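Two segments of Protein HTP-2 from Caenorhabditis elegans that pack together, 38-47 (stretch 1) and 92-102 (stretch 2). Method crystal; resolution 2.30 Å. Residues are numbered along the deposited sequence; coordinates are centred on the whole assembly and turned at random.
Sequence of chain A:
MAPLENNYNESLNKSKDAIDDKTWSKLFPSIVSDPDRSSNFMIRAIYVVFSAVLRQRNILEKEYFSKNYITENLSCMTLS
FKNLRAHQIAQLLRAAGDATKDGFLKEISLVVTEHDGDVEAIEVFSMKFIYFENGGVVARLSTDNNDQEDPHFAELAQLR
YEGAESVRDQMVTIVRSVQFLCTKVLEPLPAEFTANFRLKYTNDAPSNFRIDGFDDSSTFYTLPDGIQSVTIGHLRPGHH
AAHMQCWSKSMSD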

# COMPACT_ATOMS: atom_id res chain seq x y z
N SER A 38 -12.37 8.17 -1.15
CA SER A 38 -11.03 8.21 -1.71
C SER A 38 -10.03 7.66 -0.70
O SER A 38 -9.06 6.98 -1.05
N SER A 39 -10.31 7.98 0.56
CA SER A 39 -9.50 7.57 1.70
C SER A 39 -9.79 6.12 2.07
O SER A 39 -8.88 5.36 2.42
N ASN A 40 -11.06 5.73 1.98
CA ASN A 40 -11.44 4.35 2.21
C ASN A 40 -10.79 3.45 1.18
O ASN A 40 -10.47 2.29 1.46
N PHE A 41 -10.59 3.97 -0.03
CA PHE A 41 -9.94 3.18 -1.04
C PHE A 41 -8.47 2.91 -0.70
O PHE A 41 -7.99 1.81 -0.90
N MET A 42 -7.77 3.92 -0.20
CA MET A 42 -6.35 3.76 0.14
C MET A 42 -6.17 2.72 1.25
O MET A 42 -5.21 1.95 1.24
N ILE A 43 -7.10 2.72 2.20
CA ILE A 43 -7.11 1.74 3.28
C ILE A 43 -7.19 0.31 2.73
O ILE A 43 -6.43 -0.56 3.14
N ARG A 44 -8.11 0.10 1.79
CA ARG A 44 -8.26 -1.21 1.16
C ARG A 44 -7.05 -1.53 0.29
O ARG A 44 -6.63 -2.68 0.21
N ALA A 45 -6.47 -0.51 -0.34
CA ALA A 45 -5.29 -0.69 -1.18
C ALA A 45 -4.07 -1.14 -0.37
O ALA A 45 -3.33 -2.02 -0.80
N ILE A 46 -3.87 -0.53 0.79
CA ILE A 46 -2.78 -0.92 1.68
C ILE A 46 -2.94 -2.38 2.08
O ILE A 46 -1.98 -3.15 2.05
N TYR A 47 -4.17 -2.76 2.44
CA TYR A 47 -4.47 -4.12 2.87
C TYR A 47 -4.21 -5.15 1.77
O TYR A 47 -3.65 -6.21 2.01
N LEU A 92 -2.79 -3.81 11.99
CA LEU A 92 -1.67 -2.93 11.72
C LEU A 92 -1.94 -2.11 10.47
O LEU A 92 -1.86 -0.89 10.48
N LEU A 93 -2.30 -2.81 9.39
CA LEU A 93 -2.50 -2.18 8.10
C LEU A 93 -3.72 -1.26 8.12
O LEU A 93 -3.73 -0.24 7.45
N ARG A 94 -4.73 -1.63 8.90
CA ARG A 94 -5.95 -0.83 9.00
C ARG A 94 -5.68 0.45 9.77
O ARG A 94 -6.19 1.52 9.43
N ALA A 95 -4.86 0.34 10.82
CA ALA A 95 -4.49 1.50 11.62
C ALA A 95 -3.73 2.52 10.78
O ALA A 95 -3.99 3.72 10.87
N ALA A 96 -2.79 2.04 9.97
CA ALA A 96 -1.99 2.91 9.12
C ALA A 96 -2.88 3.55 8.05
O ALA A 96 -2.75 4.74 7.76
N GLY A 97 -3.77 2.75 7.48
CA GLY A 97 -4.76 3.24 6.54
C GLY A 97 -5.69 4.29 7.12
O GLY A 97 -6.05 5.25 6.44
N ASP A 98 -6.09 4.12 8.38
CA ASP A 98 -7.00 5.08 9.01
C ASP A 98 -6.33 6.45 9.14
O ASP A 98 -7.01 7.47 9.17
N ALA A 99 -5.01 6.45 9.19
CA ALA A 99 -4.25 7.69 9.30
C ALA A 99 -4.26 8.51 8.01
O ALA A 99 -3.85 9.67 8.02
N THR A 100 -4.72 7.94 6.90
CA THR A 100 -4.82 8.73 5.67
C THR A 100 -6.07 9.60 5.69
O THR A 100 -6.14 10.60 4.97
N LYS A 101 -7.04 9.24 6.53
CA LYS A 101 -8.24 10.06 6.69
C LYS A 101 -7.88 11.37 7.38
O LYS A 101 -8.30 12.45 6.95
N ASP A 102 -7.10 11.27 8.44
CA ASP A 102 -6.60 12.44 9.14
C ASP A 102 -5.58 13.18 8.28
O ASP A 102 -5.38 14.39 8.43

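Where two helices run nearly antiparallel, a glycine at the crossing lets a branched side chain from the partner settle against bare backbone. Residues 38-47 and 92-102 of HTP-2 illustrate the principle: their axes are inclined at 156° and approach to 8.3 Å, and the contact buries 531 Å², counting both sides.

Stretch 2 enters the contact at Leu-93, which points toward stretch 1 in the m,t rotamer. Its CD2 lies 4.1 Å from CG2 of Ile-46, an apolar pairing, while its CD1 comes within 4.2 Å of CA of Tyr-47, whose own side chain leaves sideways with chi1 in t. Beside this greasy patch a water bridges the two backbones, donating to O of Ile-43 at 2.7 Å and, weakly, to O of Leu-93 at 2.8 Å. Arg-94 starts out away from the partner, yet its t,p,t chain folds back so that CD reaches 3.6 Å from CG2 of Ile-43. One turn on, a salt bridge from NE of Arg-94 to OD1 of Asp-98, 3.4 Å long, whose hydrogen bond is weak, ties the chain along its own helix.

Ala-96 contributes little, and Gly-97 is the centre of the arrangement. Its CA lies only 4.3 Å from CA of Ile-43, the shortest spacing in the register. An ideal CB here would point toward stretch 1 and sit just 3.0 Å from CG2 of Ile-43, so its absence gives room for the close approach. Ile-43, in m,t, fits as a knob among Arg-94, Gly-97, Asp-98 and Lys-101, with CG1 3.2 Å from O of Gly-97. Ile-46, also m,t and pointing toward stretch 2, brings CD1 to 3.7 Å from CA of Gly-97. Asp-98 begins away, but its OD1 returns to 3.4 Å from CD1 of Ile-43.

Past the glycine the contact becomes more polar. Thr-100, pointing toward stretch 1 with chi1 in p, donates from OG1 to O of Gly-97 at 2.8 Å; the same OG1 accepts a hydrogen bond from OG of Ser-39, 3.1 Å away, whose chi1 is t. A short relay thus carries the partner's hydroxyl to a backbone carbonyl at the kink. Lys-101 leaves its helix sideways, but its extended m,t,t,t chain brings its end nearer stretch 1: CG is 3.0 Å from OG of Ser-39, CE 3.7 Å from CD1 of Ile-43, and NZ makes a weak hydrogen bond to OD1 of Asn-40 at 3.0 Å. Its CE thus packs against the tip of Ile-43, and its ammonium finds a polar partner in Asn-40.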

# COMPACT_ATOMS: atom_id res chain seq x y z
CB SER A 38 -10.65 9.64 -2.11
OG SER A 38 -9.26 9.77 -2.34
CB SER A 39 -9.78 8.49 2.88
OG SER A 39 -8.83 8.30 3.90
CB ASN A 40 -12.96 4.18 2.16
CG ASN A 40 -13.63 4.69 3.42
OD1 ASN A 40 -13.03 4.71 4.48
ND2 ASN A 40 -14.88 5.13 3.29
CB PHE A 41 -10.03 3.84 -2.42
CG PHE A 41 -9.22 3.12 -3.45
CD1 PHE A 41 -9.72 2.00 -4.08
CD2 PHE A 41 -7.94 3.53 -3.75
CE1 PHE A 41 -8.97 1.31 -5.00
CE2 PHE A 41 -7.18 2.85 -4.67
CZ PHE A 41 -7.70 1.74 -5.30
CB MET A 42 -5.73 5.09 0.57
CG MET A 42 -5.59 6.12 -0.55
SD MET A 42 -4.76 5.48 -2.01
CE MET A 42 -4.01 6.97 -2.65
CB ILE A 43 -8.28 1.99 4.25
CG1 ILE A 43 -8.18 3.40 4.84
CG2 ILE A 43 -8.31 0.95 5.36
CD1 ILE A 43 -9.22 3.73 5.88
CB ARG A 44 -9.54 -1.26 0.32
CG ARG A 44 -10.81 -0.84 1.06
CD ARG A 44 -11.06 -1.65 2.33
NE ARG A 44 -11.46 -3.03 2.05
CZ ARG A 44 -10.83 -4.10 2.52
NH1 ARG A 44 -9.76 -3.96 3.28
NH2 ARG A 44 -11.26 -5.32 2.22
CB ALA A 45 -4.97 0.60 -1.93
CB ILE A 46 -2.74 -0.05 2.96
CG1 ILE A 46 -2.43 1.41 2.60
CG2 ILE A 46 -1.70 -0.57 3.93
CD1 ILE A 46 -2.53 2.37 3.78
CB TYR A 47 -5.92 -4.21 3.35
CG TYR A 47 -6.45 -5.62 3.56
CD1 TYR A 47 -6.18 -6.33 4.73
CD2 TYR A 47 -7.25 -6.22 2.60
CE1 TYR A 47 -6.68 -7.62 4.92
CE2 TYR A 47 -7.74 -7.50 2.77
CZ TYR A 47 -7.46 -8.19 3.94
OH TYR A 47 -7.96 -9.47 4.11
CB LEU A 92 -0.38 -3.72 11.54
CG LEU A 92 0.23 -4.38 12.77
CD1 LEU A 92 1.44 -5.20 12.36
CD2 LEU A 92 0.63 -3.31 13.77
CB LEU A 93 -2.66 -3.24 7.01
CG LEU A 93 -1.46 -4.18 6.90
CD1 LEU A 93 -1.70 -5.25 5.84
CD2 LEU A 93 -0.20 -3.38 6.59
CB ARG A 94 -7.07 -1.62 9.67
CG ARG A 94 -8.36 -0.83 9.88
CD ARG A 94 -9.04 -0.51 8.55
NE ARG A 94 -10.20 0.36 8.72
CZ ARG A 94 -11.41 -0.06 9.09
NH1 ARG A 94 -11.62 -1.35 9.34
NH2 ARG A 94 -12.41 0.80 9.22
CB ALA A 95 -3.65 1.08 12.82
CB ALA A 96 -0.86 2.14 8.48
CB ASP A 98 -7.46 4.59 10.38
CG ASP A 98 -8.57 3.56 10.29
OD1 ASP A 98 -9.32 3.57 9.29
OD2 ASP A 98 -8.70 2.74 11.22
CB ALA A 99 -2.83 7.39 9.73
CB THR A 100 -4.83 7.86 4.38
OG1 THR A 100 -6.03 7.07 4.33
CG2 THR A 100 -3.62 6.96 4.30
CB LYS A 101 -9.31 9.33 7.48
CG LYS A 101 -9.82 8.09 6.77
CD LYS A 101 -10.99 7.47 7.48
CE LYS A 101 -11.62 6.42 6.59
NZ LYS A 101 -12.57 5.56 7.34
CB ASP A 102 -5.97 12.05 10.48
CG ASP A 102 -6.91 11.23 11.35
OD1 ASP A 102 -7.73 10.46 10.81
OD2 ASP A 102 -6.82 11.35 12.60
O HOH W 1 -5.65 -1.32 5.66